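Local atomic coordinates of SusD/RagB family nutrient-binding outer membrane lipoprotein (Bacteroides vulgatus, PDB entry 4F7A), a protein that probably binds glycans, perhaps mucin O-glycans, at the bacterial outer membrane as a SusD-like lipoprotein with a TPR-like helical fold. Residues G31-Y36 / Q249-G254; G41-W46 / A253-W258; H112-T117 / V166-T171; R195-A200 / L227-G232; A402-T407 / Q419-I424. All coordinates share one frame; numbering follows the deposited sequence. Where two conformers were deposited one is given.

Contact 1 (G31-Y36 / Q249-G254); sequences GIYFNY and QNPLAG
Asn35 ND2 donates to the backbone carbonyl O of Gln249 across 2.8 Å, joining the loop after helix 15-30 to the N-terminal start of helix 251-257 in this SusD-like fold. The bond is moderately bent, 154° at the hydrogen, and the donor stands above the carbonyl plane. Asn35 OD1 accepts from Thr43 N, so both ends of the amide are engaged, while Asn35 CG packs on Pro251 CB at 3.6 Å. An alanine here would probably leave Gln249 O without this donor and Thr43 N without its acceptor. A water bridges Asn35 O and Gln249 N beside the direct bond. Tyr33, the centre of an inverse gamma turn, sets CG anti to its backbone N (chi1 -164°), and its ring carbon CD2 lies 3.7 Å from Pro251 CD. Asn250 is the N-cap: its OD1 accepts from Leu252 N at 3.0 Å and also lies in the plane of the Tyr33 ring at its edge, 3.6 Å from CE2. Tyr33 OH ends 3.4 Å from Leu252 CB.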
# COMPACT_ATOMS: atom_id res chain seq x y z
N GLY A 31 8.84 -11.39 -1.51
CA GLY A 31 9.44 -10.20 -2.09
C GLY A 31 8.48 -9.04 -2.33
O GLY A 31 8.91 -8.00 -2.81
N ILE A 32 7.20 -9.21 -2.01
CA ILE A 32 6.21 -8.12 -2.19
C ILE A 32 6.34 -7.08 -1.05
O ILE A 32 6.76 -5.96 -1.29
CB ILE A 32 4.77 -8.67 -2.31
CG1 ILE A 32 4.64 -9.59 -3.54
CG2 ILE A 32 3.73 -7.50 -2.35
CD1 ILE A 32 3.39 -10.52 -3.50
N TYR A 33 5.93 -7.46 0.18
CA TYR A 33 6.26 -6.72 1.44
C TYR A 33 7.61 -7.28 1.83
O TYR A 33 7.74 -8.27 2.60
CB TYR A 33 5.23 -7.03 2.50
CG TYR A 33 5.15 -6.13 3.73
CD1 TYR A 33 4.58 -4.85 3.67
CD2 TYR A 33 5.53 -6.60 4.97
CE1 TYR A 33 4.43 -4.07 4.81
CE2 TYR A 33 5.38 -5.84 6.10
CZ TYR A 33 4.83 -4.58 6.02
OH TYR A 33 4.68 -3.85 7.17
N PHE A 34 8.61 -6.68 1.20
CA PHE A 34 9.87 -7.34 0.90
C PHE A 34 10.57 -7.81 2.15
O PHE A 34 10.89 -7.01 3.02
CB PHE A 34 10.78 -6.39 0.13
CG PHE A 34 12.05 -7.02 -0.35
CD1 PHE A 34 13.15 -7.11 0.49
CD2 PHE A 34 12.16 -7.50 -1.64
CE1 PHE A 34 14.32 -7.69 0.06
CE2 PHE A 34 13.34 -8.09 -2.08
CZ PHE A 34 14.42 -8.18 -1.23
N ASN A 35 10.81 -9.11 2.25
CA ASN A 35 11.73 -9.62 3.28
C ASN A 35 12.39 -10.90 2.82
O ASN A 35 12.52 -11.88 3.57
CB ASN A 35 11.03 -9.76 4.62
CG ASN A 35 11.97 -9.54 5.79
OD1 ASN A 35 12.98 -8.82 5.67
ND2 ASN A 35 11.65 -10.14 6.94
N TYR A 36 12.84 -10.86 1.58
CA TYR A 36 13.52 -11.96 0.94
C TYR A 36 15.02 -11.85 1.19
O TYR A 36 15.63 -10.82 0.91
CB TYR A 36 13.24 -11.93 -0.57
CG TYR A 36 14.13 -12.88 -1.36
CD1 TYR A 36 13.96 -14.25 -1.27
CD2 TYR A 36 15.14 -12.40 -2.16
CE1 TYR A 36 14.79 -15.13 -1.97
CE2 TYR A 36 15.97 -13.26 -2.87
CZ TYR A 36 15.79 -14.62 -2.77
OH TYR A 36 16.61 -15.46 -3.46
N GLN A 249 9.43 -13.78 7.78
CA GLN A 249 9.27 -13.02 9.01
C GLN A 249 8.74 -11.65 8.60
O GLN A 249 9.15 -11.11 7.57
CB GLN A 249 10.63 -12.85 9.72
CG GLN A 249 11.35 -14.17 10.08
CD GLN A 249 10.70 -14.89 11.22
OE1 GLN A 249 11.08 -14.71 12.38
NE2 GLN A 249 9.71 -15.72 10.91
N ASN A 250 7.82 -11.10 9.39
CA ASN A 250 7.27 -9.81 9.10
C ASN A 250 8.32 -8.72 9.39
O ASN A 250 8.74 -8.54 10.53
CB ASN A 250 6.01 -9.59 9.94
CG ASN A 250 5.24 -8.35 9.52
OD1 ASN A 250 5.83 -7.30 9.31
ND2 ASN A 250 3.91 -8.46 9.44
N PRO A 251 8.75 -7.98 8.36
CA PRO A 251 9.86 -7.06 8.58
C PRO A 251 9.49 -5.85 9.43
O PRO A 251 10.37 -5.25 10.04
CB PRO A 251 10.25 -6.63 7.16
CG PRO A 251 9.05 -6.83 6.38
CD PRO A 251 8.36 -8.03 6.94
N LEU A 252 8.21 -5.50 9.50
CA LEU A 252 7.78 -4.40 10.36
C LEU A 252 8.10 -4.71 11.80
O LEU A 252 8.55 -3.84 12.54
CB LEU A 252 6.29 -4.11 10.18
CG LEU A 252 5.67 -2.97 11.00
CD1 LEU A 252 6.28 -1.60 10.71
CD2 LEU A 252 4.14 -2.95 10.76
N ALA A 253 7.91 -5.98 12.19
CA ALA A 253 8.21 -6.42 13.53
C ALA A 253 9.70 -6.37 13.77
O ALA A 253 10.12 -6.08 14.88
CB ALA A 253 7.62 -7.87 13.81
N GLY A 254 10.49 -6.63 12.72
CA GLY A 254 11.93 -6.53 12.82
C GLY A 254 12.41 -5.12 13.10
O GLY A 254 13.23 -4.92 14.00
O HOH W 1 2.53 -6.06 8.34
O HOH W 2 11.72 -13.29 5.71

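Contact 2 (G41-W46 / A253-W258); sequences GTTWPW and AGVAGW
Thr43 and Trp258 reach toward each other tip to tip, the methyl CG2 of Thr43 resting over one face of the indole in a CH-pi contact. This joins the residues leading into helix 44-51 to those following helix 251-257, two short helices of the SusD-like fold. CG2 lies 3.8 Å from the centroid of the six-membered ring and 24° off its normal, displaced toward the rim bearing CZ2 and CH2. With OG1 beside the backbone N (chi1 -48°), the methyl of Thr43 is anti to that nitrogen and extends to the indole. Trp44 approaches the same ring differently: its CB lies in the indole plane at the edge, 3.7 Å from Trp258 CH2, while its own indole lies apart from Trp258, with NE1 hydrogen-bonded to Glu40 O. Gly254 fits where Thr43 comes close, since a CB there would collide with Thr43 OG1. The backbones are nearest at this pair, with the CA atoms of Thr43 and Gly254 5.7 Å apart. Deeper in, the side chains of Trp46 and Val255 cross at about a right angle. Val255 CG2 meets the edge of the Trp46 indole in its plane, 3.7 Å from CZ3.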
# COMPACT_ATOMS: atom_id res chain seq x y z
N GLY A 41 20.88 -11.13 4.68
CA GLY A 41 20.05 -10.93 5.85
C GLY A 41 18.68 -10.35 5.51
O GLY A 41 18.31 -10.17 4.34
N THR A 42 17.94 -10.07 6.57
CA THR A 42 16.57 -9.62 6.46
C THR A 42 16.41 -8.33 7.26
O THR A 42 17.37 -7.86 7.88
CB THR A 42 15.59 -10.72 7.00
OG1 THR A 42 16.01 -11.16 8.29
CG2 THR A 42 15.54 -11.93 6.05
N THR A 43 15.20 -7.77 7.21
CA THR A 43 14.81 -6.53 7.90
C THR A 43 15.42 -5.25 7.33
O THR A 43 14.68 -4.31 6.98
CB THR A 43 15.11 -6.59 9.41
OG1 THR A 43 14.61 -7.82 9.96
CG2 THR A 43 14.44 -5.41 10.13
N TRP A 44 16.76 -5.18 7.28
CA TRP A 44 17.43 -3.95 6.85
C TRP A 44 17.10 -3.53 5.39
O TRP A 44 16.95 -2.33 5.14
CB TRP A 44 18.94 -3.95 7.18
CG TRP A 44 19.77 -4.91 6.35
CD1 TRP A 44 20.15 -6.18 6.69
CD2 TRP A 44 20.28 -4.67 5.03
NE1 TRP A 44 20.87 -6.74 5.65
CE2 TRP A 44 20.96 -5.83 4.63
CE3 TRP A 44 20.22 -3.57 4.16
CZ2 TRP A 44 21.58 -5.94 3.38
CZ3 TRP A 44 20.84 -3.68 2.92
CH2 TRP A 44 21.51 -4.86 2.54
N PRO A 45 16.91 -4.49 4.46
CA PRO A 45 16.46 -4.02 3.12
C PRO A 45 15.06 -3.44 3.12
O PRO A 45 14.83 -2.37 2.54
CB PRO A 45 16.54 -5.28 2.26
CG PRO A 45 17.59 -6.09 2.95
CD PRO A 45 17.26 -5.91 4.40
N TRP A 46 14.13 -4.10 3.81
CA TRP A 46 12.76 -3.62 3.89
C TRP A 46 12.69 -2.22 4.50
O TRP A 46 11.84 -1.42 4.11
CB TRP A 46 11.88 -4.59 4.68
CG TRP A 46 10.47 -4.14 4.76
CD1 TRP A 46 9.50 -4.31 3.81
CD2 TRP A 46 9.87 -3.37 5.81
NE1 TRP A 46 8.34 -3.74 4.21
CE2 TRP A 46 8.52 -3.15 5.44
CE3 TRP A 46 10.32 -2.90 7.04
CZ2 TRP A 46 7.63 -2.43 6.24
CZ3 TRP A 46 9.41 -2.20 7.87
CH2 TRP A 46 8.09 -1.96 7.44
N ALA A 253 7.91 -5.98 12.19
CA ALA A 253 8.21 -6.42 13.53
C ALA A 253 9.70 -6.37 13.77
O ALA A 253 10.12 -6.08 14.88
CB ALA A 253 7.62 -7.87 13.81
N GLY A 254 10.49 -6.63 12.72
CA GLY A 254 11.93 -6.53 12.82
C GLY A 254 12.41 -5.12 13.10
O GLY A 254 13.23 -4.92 14.00
N VAL A 255 11.89 -4.15 12.34
CA VAL A 255 12.21 -2.72 12.56
C VAL A 255 11.67 -2.25 13.92
O VAL A 255 12.33 -1.45 14.60
CB VAL A 255 11.73 -1.84 11.39
CG1 VAL A 255 12.06 -0.37 11.61
CG2 VAL A 255 12.35 -2.34 10.06
N ALA A 256 10.51 -2.75 14.32
CA ALA A 256 9.98 -2.46 15.66
C ALA A 256 10.94 -2.96 16.74
O ALA A 256 11.13 -2.30 17.77
CB ALA A 256 8.63 -3.06 15.87
N GLY A 257 11.56 -4.12 16.49
CA GLY A 257 12.53 -4.69 17.41
C GLY A 257 13.77 -3.83 17.55
O GLY A 257 14.41 -3.87 18.58
N TRP A 258 14.09 -3.05 16.53
CA TRP A 258 15.17 -2.06 16.64
C TRP A 258 14.76 -0.76 17.32
O TRP A 258 15.57 0.14 17.49
CB TRP A 258 15.70 -1.70 15.26
CG TRP A 258 16.27 -2.82 14.48
CD1 TRP A 258 16.71 -4.03 14.96
CD2 TRP A 258 16.55 -2.81 13.08
NE1 TRP A 258 17.23 -4.78 13.92
CE2 TRP A 258 17.14 -4.06 12.76
CE3 TRP A 258 16.38 -1.87 12.06
CZ2 TRP A 258 17.53 -4.39 11.46
CZ3 TRP A 258 16.76 -2.20 10.77
CH2 TRP A 258 17.34 -3.44 10.49

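Contact 3 (H112-T117 / V166-T171); sequences HFYGAT and VDALDT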
# COMPACT_ATOMS: atom_id res chain seq x y z
N HIS A 112 -3.33 -23.13 -13.37
CA HIS A 112 -3.49 -22.51 -12.06
C HIS A 112 -2.23 -21.77 -11.58
O HIS A 112 -2.33 -20.66 -11.04
CB HIS A 112 -4.01 -23.50 -11.01
CG HIS A 112 -3.15 -24.71 -10.78
ND1 HIS A 112 -2.40 -25.31 -11.77
CD2 HIS A 112 -2.98 -25.48 -9.67
CE1 HIS A 112 -1.79 -26.38 -11.28
NE2 HIS A 112 -2.12 -26.50 -10.00
N PHE A 113 -1.06 -22.37 -11.77
CA PHE A 113 0.21 -21.71 -11.36
C PHE A 113 0.50 -20.50 -12.24
O PHE A 113 1.04 -19.50 -11.79
CB PHE A 113 1.39 -22.68 -11.47
CG PHE A 113 1.54 -23.66 -10.29
CD1 PHE A 113 0.44 -24.07 -9.53
CD2 PHE A 113 2.79 -24.23 -10.02
CE1 PHE A 113 0.59 -25.00 -8.51
CE2 PHE A 113 2.96 -25.16 -8.99
CZ PHE A 113 1.86 -25.54 -8.23
N TYR A 114 0.15 -20.62 -13.52
CA TYR A 114 0.23 -19.49 -14.47
C TYR A 114 -0.65 -18.33 -14.00
O TYR A 114 -0.18 -17.21 -13.84
CB TYR A 114 -0.20 -19.95 -15.87
CG TYR A 114 -0.29 -18.82 -16.90
CD1 TYR A 114 0.77 -17.95 -17.12
CD2 TYR A 114 -1.44 -18.65 -17.66
CE1 TYR A 114 0.67 -16.91 -18.09
CE2 TYR A 114 -1.55 -17.64 -18.61
CZ TYR A 114 -0.49 -16.76 -18.81
OH TYR A 114 -0.61 -15.77 -19.77
N GLY A 115 -1.91 -18.62 -13.72
CA GLY A 115 -2.81 -17.60 -13.17
C GLY A 115 -2.29 -16.92 -11.91
O GLY A 115 -2.27 -15.70 -11.80
N ALA A 116 -1.85 -17.74 -10.95
CA ALA A 116 -1.30 -17.23 -9.70
C ALA A 116 -0.06 -16.35 -9.92
O ALA A 116 0.11 -15.33 -9.27
CB ALA A 116 -0.99 -18.42 -8.74
N THR A 117 0.82 -16.77 -10.81
CA THR A 117 2.01 -16.01 -11.15
C THR A 117 1.63 -14.62 -11.61
O THR A 117 2.20 -13.64 -11.16
CB THR A 117 2.84 -16.68 -12.27
OG1 THR A 117 3.39 -17.89 -11.80
CG2 THR A 117 3.98 -15.75 -12.73
N VAL A 166 -7.44 -14.66 -14.56
CA VAL A 166 -8.77 -15.17 -14.19
C VAL A 166 -9.28 -16.17 -15.25
O VAL A 166 -9.92 -17.17 -14.91
CB VAL A 166 -9.83 -14.05 -13.88
CG1 VAL A 166 -9.36 -13.15 -12.70
CG2 VAL A 166 -10.18 -13.21 -15.07
N ASP A 167 -8.93 -15.95 -16.51
CA ASP A 167 -9.26 -16.91 -17.58
C ASP A 167 -8.57 -18.25 -17.32
O ASP A 167 -9.20 -19.31 -17.38
CB ASP A 167 -8.82 -16.36 -18.94
CG ASP A 167 -9.80 -15.36 -19.52
OD1 ASP A 167 -10.86 -15.12 -18.91
OD2 ASP A 167 -9.50 -14.81 -20.61
N ALA A 168 -7.27 -18.21 -17.05
CA ALA A 168 -6.48 -19.43 -16.82
C ALA A 168 -7.02 -20.25 -15.63
O ALA A 168 -7.19 -21.46 -15.73
CB ALA A 168 -5.00 -19.08 -16.60
N LEU A 169 -7.30 -19.57 -14.52
CA LEU A 169 -7.78 -20.25 -13.31
C LEU A 169 -9.19 -20.80 -13.49
O LEU A 169 -9.50 -21.90 -13.04
CB LEU A 169 -7.70 -19.32 -12.10
CG LEU A 169 -6.29 -19.12 -11.55
CD1 LEU A 169 -6.07 -17.72 -11.03
CD2 LEU A 169 -5.94 -20.15 -10.49
N ASP A 170 -10.04 -20.04 -14.19
CA ASP A 170 -11.38 -20.53 -14.50
C ASP A 170 -11.32 -21.74 -15.45
O ASP A 170 -12.00 -22.75 -15.24
CB ASP A 170 -12.22 -19.39 -15.09
CG ASP A 170 -13.59 -19.85 -15.51
OD1 ASP A 170 -14.33 -20.33 -14.65
OD2 ASP A 170 -13.91 -19.73 -16.71
N THR A 171 -10.49 -21.66 -16.49
CA THR A 171 -10.27 -22.83 -17.35
C THR A 171 -9.75 -24.04 -16.57
O THR A 171 -10.22 -25.17 -16.76
CB THR A 171 -9.31 -22.52 -18.48
OG1 THR A 171 -9.87 -21.46 -19.25
CG2 THR A 171 -9.12 -23.74 -19.40
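Leu169 places CG anti to its carbonyl carbon (chi1 -76°), and chi2 of 145°, away from the usual staggered values, sets CD1 against Gly115 on the facing helix, 3.9 Å from Gly115 CA. The other methyl, CD2, lies at His112, 3.7 Å from His112 O and 3.9 Å from His112 CB. Glycine suits position 115 because a CB would run into Leu169 CG. Tyr114 CG is anti to the backbone N, and ring carbon CD2 lies 3.7 Å from Ala168 CB, which approaches the ring obliquely. The helices run nearly antiparallel, at 154°, with their axes 7.8 Å apart, as expected of packed helices in a TPR-like fold. Closest of the backbone pairs are His112 and Leu169, with CA atoms 5.0 Å apart. Beyond the pair, Leu169 also touches Ile197 of helix 193-210, and the His112 ring stacks on Tyr172. No hydrogen bond crosses between the segments, so their association here depends on apolar fit and the small residues Gly115 and Ala168 that allow close approach.

Contact 4 (R195-A200 / L227-G232); sequences RWIKFA and LENSYG
Ile197 CD1 sits almost squarely over the centre of the Tyr231 ring, 3.5 Å from the centroid and only 8° off the normal, an unusually well-centred CH-pi contact. The other branch of the isoleucine, CG2, reaches the base of the same side chain, 3.5 Å from Tyr231 CB. CG1 is anti to the carbonyl carbon of Ile197 (chi1 -60°), with CG2 anti to the backbone N, and both branches meet the tyrosine. At the far end of the ring Tyr231 OH bonds to Asp170 OD1, which would help to keep the ring in position. Beside this pair, the Lys198 backbone makes a CA-H...O contact of 3.5 Å with Gly232 O, and Lys198 CE lies 3.6 Å from Tyr231 O. The ammonium NZ continues to Glu239, with which it forms a salt bridge. Gly232 adopts a positive phi of 89°, at backbone angles that call for glycine. Asn229 OD1 accepts from Tyr231 N at 3.0 Å and also from Asn201 ND2, linking the turn to helix 193-210. Together, the Asx turn at Asn229 and the type I beta turn from Asn229 to Gly232 form the exit from helix 216-228, folded back onto the preceding helix of this TPR-like protein.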
# COMPACT_ATOMS: atom_id res chain seq x y z
N ARG A 195 -10.11 -18.85 -4.77
CA ARG A 195 -9.61 -17.76 -3.94
C ARG A 195 -8.58 -16.88 -4.63
O ARG A 195 -8.53 -15.68 -4.41
CB ARG A 195 -9.08 -18.29 -2.60
CG ARG A 195 -10.18 -18.83 -1.67
CD ARG A 195 -10.74 -17.76 -0.75
NE ARG A 195 -9.78 -17.40 0.30
CZ ARG A 195 -9.61 -18.07 1.43
NH1 ARG A 195 -10.35 -19.13 1.73
NH2 ARG A 195 -8.69 -17.66 2.29
N TRP A 196 -7.78 -17.47 -5.51
CA TRP A 196 -6.89 -16.69 -6.36
C TRP A 196 -7.66 -15.77 -7.30
O TRP A 196 -7.28 -14.63 -7.49
CB TRP A 196 -5.95 -17.62 -7.16
CG TRP A 196 -4.77 -18.09 -6.37
CD1 TRP A 196 -4.65 -19.28 -5.73
CD2 TRP A 196 -3.55 -17.38 -6.13
NE1 TRP A 196 -3.42 -19.36 -5.10
CE2 TRP A 196 -2.73 -18.21 -5.34
CE3 TRP A 196 -3.07 -16.11 -6.50
CZ2 TRP A 196 -1.45 -17.83 -4.93
CZ3 TRP A 196 -1.80 -15.73 -6.08
CH2 TRP A 196 -1.01 -16.58 -5.29
N ILE A 197 -8.75 -16.27 -7.87
CA ILE A 197 -9.57 -15.43 -8.74
C ILE A 197 -10.22 -14.29 -7.96
O ILE A 197 -10.25 -13.13 -8.41
CB ILE A 197 -10.66 -16.25 -9.49
CG1 ILE A 197 -10.02 -17.33 -10.37
CG2 ILE A 197 -11.55 -15.28 -10.34
CD1 ILE A 197 -11.04 -18.28 -11.11
N LYS A 198 -10.69 -14.59 -6.74
CA LYS A 198 -11.22 -13.54 -5.84
C LYS A 198 -10.19 -12.46 -5.49
O LYS A 198 -10.50 -11.26 -5.47
CB LYS A 198 -11.81 -14.20 -4.60
CG LYS A 198 -12.60 -13.30 -3.70
CD LYS A 198 -13.09 -14.03 -2.45
CE LYS A 198 -13.97 -15.21 -2.76
NZ LYS A 198 -14.77 -15.61 -1.53
N PHE A 199 -8.96 -12.89 -5.24
CA PHE A 199 -7.80 -12.01 -5.10
C PHE A 199 -7.66 -11.12 -6.37
O PHE A 199 -7.65 -9.89 -6.27
CB PHE A 199 -6.55 -12.89 -4.83
CG PHE A 199 -5.22 -12.16 -4.69
CD1 PHE A 199 -5.11 -10.78 -4.68
CD2 PHE A 199 -4.07 -12.91 -4.53
CE1 PHE A 199 -3.87 -10.17 -4.55
CE2 PHE A 199 -2.82 -12.31 -4.38
CZ PHE A 199 -2.72 -10.95 -4.41
N ALA A 200 -7.61 -11.74 -7.54
CA ALA A 200 -7.51 -10.99 -8.81
C ALA A 200 -8.65 -9.98 -8.98
O ALA A 200 -8.44 -8.86 -9.42
CB ALA A 200 -7.49 -11.95 -10.01
N LEU A 227 -16.48 -6.60 -10.25
CA LEU A 227 -17.65 -6.83 -9.40
C LEU A 227 -18.73 -7.71 -10.03
O LEU A 227 -19.67 -8.09 -9.35
CB LEU A 227 -18.21 -5.49 -8.92
CG LEU A 227 -17.31 -4.78 -7.90
CD1 LEU A 227 -17.72 -3.30 -7.71
CD2 LEU A 227 -17.35 -5.57 -6.56
N GLU A 228 -18.59 -8.08 -11.32
CA GLU A 228 -19.51 -9.04 -11.93
C GLU A 228 -18.89 -10.42 -12.09
O GLU A 228 -19.59 -11.37 -12.37
CB GLU A 228 -20.00 -8.54 -13.28
CG GLU A 228 -20.90 -7.32 -13.14
CD GLU A 228 -21.61 -6.96 -14.42
OE1 GLU A 228 -21.01 -7.12 -15.52
OE2 GLU A 228 -22.77 -6.51 -14.30
N ASN A 229 -17.59 -10.54 -11.93
CA ASN A 229 -16.98 -11.85 -12.07
C ASN A 229 -17.61 -12.79 -11.04
O ASN A 229 -17.73 -12.44 -9.86
CB ASN A 229 -15.46 -11.75 -11.95
CG ASN A 229 -14.76 -13.10 -12.15
OD1 ASN A 229 -14.84 -13.95 -11.29
ND2 ASN A 229 -14.06 -13.27 -13.27
N SER A 230 -18.02 -13.97 -11.49
CA SER A 230 -18.81 -14.88 -10.65
C SER A 230 -18.04 -15.41 -9.43
O SER A 230 -18.66 -15.90 -8.50
CB SER A 230 -19.32 -16.05 -11.50
OG SER A 230 -18.22 -16.80 -11.97
N TYR A 231 -16.70 -15.35 -9.43
CA TYR A 231 -15.93 -15.85 -8.29
C TYR A 231 -15.93 -14.90 -7.08
O TYR A 231 -15.54 -15.30 -5.99
CB TYR A 231 -14.49 -16.21 -8.68
CG TYR A 231 -14.43 -17.43 -9.58
CD1 TYR A 231 -14.53 -17.30 -10.95
CD2 TYR A 231 -14.32 -18.72 -9.04
CE1 TYR A 231 -14.49 -18.42 -11.76
CE2 TYR A 231 -14.29 -19.84 -9.86
CZ TYR A 231 -14.39 -19.67 -11.23
OH TYR A 231 -14.36 -20.76 -12.10
N GLY A 232 -16.38 -13.66 -7.27
CA GLY A 232 -16.59 -12.74 -6.16
C GLY A 232 -15.35 -11.92 -5.83
O GLY A 232 -14.33 -12.07 -6.49

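Contact 5 (A402-T407 / Q419-I424); sequences ALITTT and QLEKII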
# COMPACT_ATOMS: atom_id res chain seq x y z
N ALA A 402 -5.68 20.37 13.66
CA ALA A 402 -6.16 19.20 12.90
C ALA A 402 -6.70 19.64 11.56
O ALA A 402 -7.56 20.55 11.46
CB ALA A 402 -7.24 18.42 13.65
N LEU A 403 -6.18 19.03 10.51
CA LEU A 403 -6.69 19.33 9.17
C LEU A 403 -7.97 18.57 8.84
O LEU A 403 -8.76 19.01 8.01
CB LEU A 403 -5.65 18.99 8.13
CG LEU A 403 -4.30 19.70 8.20
CD1 LEU A 403 -3.50 19.31 6.95
CD2 LEU A 403 -4.46 21.24 8.30
N ILE A 404 -8.17 17.41 9.47
CA ILE A 404 -9.34 16.57 9.21
C ILE A 404 -10.45 16.96 10.18
O ILE A 404 -10.25 16.94 11.39
CB ILE A 404 -9.00 15.08 9.36
CG1 ILE A 404 -7.80 14.69 8.48
CG2 ILE A 404 -10.23 14.25 9.01
CD1 ILE A 404 -7.05 13.35 8.84
N THR A 405 -11.60 17.35 9.63
CA THR A 405 -12.75 17.72 10.43
C THR A 405 -13.96 16.77 10.26
O THR A 405 -14.94 16.88 10.99
CB THR A 405 -13.19 19.16 10.11
OG1 THR A 405 -13.53 19.24 8.71
CG2 THR A 405 -12.05 20.15 10.47
N THR A 406 -13.87 15.81 9.35
CA THR A 406 -15.01 14.93 9.10
C THR A 406 -15.11 13.87 10.18
O THR A 406 -14.11 13.41 10.69
CB THR A 406 -14.97 14.34 7.67
OG1 THR A 406 -16.27 13.85 7.34
CG2 THR A 406 -13.92 13.24 7.53
N THR A 407 -16.34 13.47 10.52
CA THR A 407 -16.62 12.47 11.57
C THR A 407 -16.69 11.07 10.96
O THR A 407 -16.69 10.92 9.73
CB THR A 407 -17.97 12.76 12.22
OG1 THR A 407 -19.00 12.60 11.24
CG2 THR A 407 -18.04 14.21 12.79
N GLN A 419 -18.14 12.76 1.48
CA GLN A 419 -18.41 11.32 1.55
C GLN A 419 -17.21 10.52 1.08
O GLN A 419 -16.83 9.52 1.70
CB GLN A 419 -19.62 10.92 0.71
CG GLN A 419 -20.94 11.47 1.19
CD GLN A 419 -22.02 11.12 0.17
OE1 GLN A 419 -21.92 11.46 -1.01
NE2 GLN A 419 -22.98 10.41 0.58
N LEU A 420 -16.60 10.94 -0.03
CA LEU A 420 -15.39 10.29 -0.49
C LEU A 420 -14.29 10.41 0.58
O LEU A 420 -13.59 9.46 0.85
CB LEU A 420 -14.90 10.87 -1.80
CG LEU A 420 -13.64 10.25 -2.39
CD1 LEU A 420 -13.81 8.75 -2.63
CD2 LEU A 420 -13.23 11.00 -3.73
N GLU A 421 -14.17 11.58 1.19
CA GLU A 421 -13.18 11.76 2.25
C GLU A 421 -13.36 10.76 3.38
O GLU A 421 -12.38 10.18 3.85
CB GLU A 421 -13.21 13.18 2.79
CG GLU A 421 -12.17 13.42 3.88
CD GLU A 421 -12.17 14.87 4.43
OE1 GLU A 421 -13.04 15.69 4.02
OE2 GLU A 421 -11.30 15.16 5.28
N LYS A 422 -14.60 10.54 3.81
CA LYS A 422 -14.89 9.54 4.86
C LYS A 422 -14.47 8.15 4.41
O LYS A 422 -13.80 7.42 5.14
CB LYS A 422 -16.38 9.56 5.24
CG LYS A 422 -16.84 10.88 5.92
CD LYS A 422 -18.33 10.85 6.17
CE LYS A 422 -18.85 12.12 6.78
NZ LYS A 422 -18.53 12.29 8.24
N ILE A 423 -14.84 7.79 3.19
CA ILE A 423 -14.51 6.48 2.64
C ILE A 423 -13.00 6.28 2.63
O ILE A 423 -12.51 5.28 3.13
CB ILE A 423 -15.09 6.31 1.20
CG1 ILE A 423 -16.61 6.19 1.26
CG2 ILE A 423 -14.46 5.08 0.48
CD1 ILE A 423 -17.30 6.38 -0.13
N ILE A 424 -12.27 7.25 2.09
CA ILE A 424 -10.81 7.09 1.98
C ILE A 424 -10.14 7.15 3.36
O ILE A 424 -9.19 6.44 3.61
CB ILE A 424 -10.18 8.14 1.04
CG1 ILE A 424 -10.82 8.06 -0.36
CG2 ILE A 424 -8.68 7.93 0.95
CD1 ILE A 424 -10.65 6.76 -1.07
O HOH W 3 -12.13 17.07 6.89
O HOH W 4 -18.44 15.17 9.18
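Lys422 NZ donates to two acceptors of the facing loop, Thr407 O at 2.7 Å and Thr406 OG1 at 2.9 Å. The donor stands above the carbonyl plane of Thr407, 45° out of it. A water accepts from both Lys422 NZ, at 3.0 Å, and Thr407 N, and NZ gives a further bond to Asn409 O. The chain turns at its last torsion (chi4 -75°), carrying NZ to these oxygens. Thr406 OG1 is also bonded to Glu418 OE2 and Thr407 OG1 to Asp412 OD2, acidic groups that probably favour the ammonium nearby. A methionine in place of Lys422 would probably leave Thr407 O, Thr406 OG1 and Asn409 O without this donor. From the preceding residue, Glu421 OE2 accepts from a second water at 2.6 Å, which itself accepts from Thr405 N, while Thr406 CG2 packs 3.9 Å from Glu421 CD. The contact thus ties the loop after helix 356-371 to helix 416-431, with Ile404 also reaching helix 265-273 and Leu420 and Ile423 touching helix 334-346.

How the contacts relate
Contacts 1 and 2 form one continuous patch, their centres 7 Å apart: both use helix 251-257, Asn35 OD1 lies 2.9 Å from Thr43 N, and Trp46 packs on Tyr33 and Pro251. Contacts 3 and 4 make a second patch, 12 Å between centres, joined where Asp170 OD1 meets Tyr231 OH at 2.6 Å and Leu169 packs on Ile197. Both lie within the long chain excursion that contact 1 brings together, yet their centres stand about 26 and 27 Å from its own. Contact 5 comes later in the chain, across its centre from contacts 1 and 3, with nearest atoms about 17 and 23 Å away. An acetate ion, probably from crystallisation, lies about 6 Å from the Gln249 side chain in contact 1.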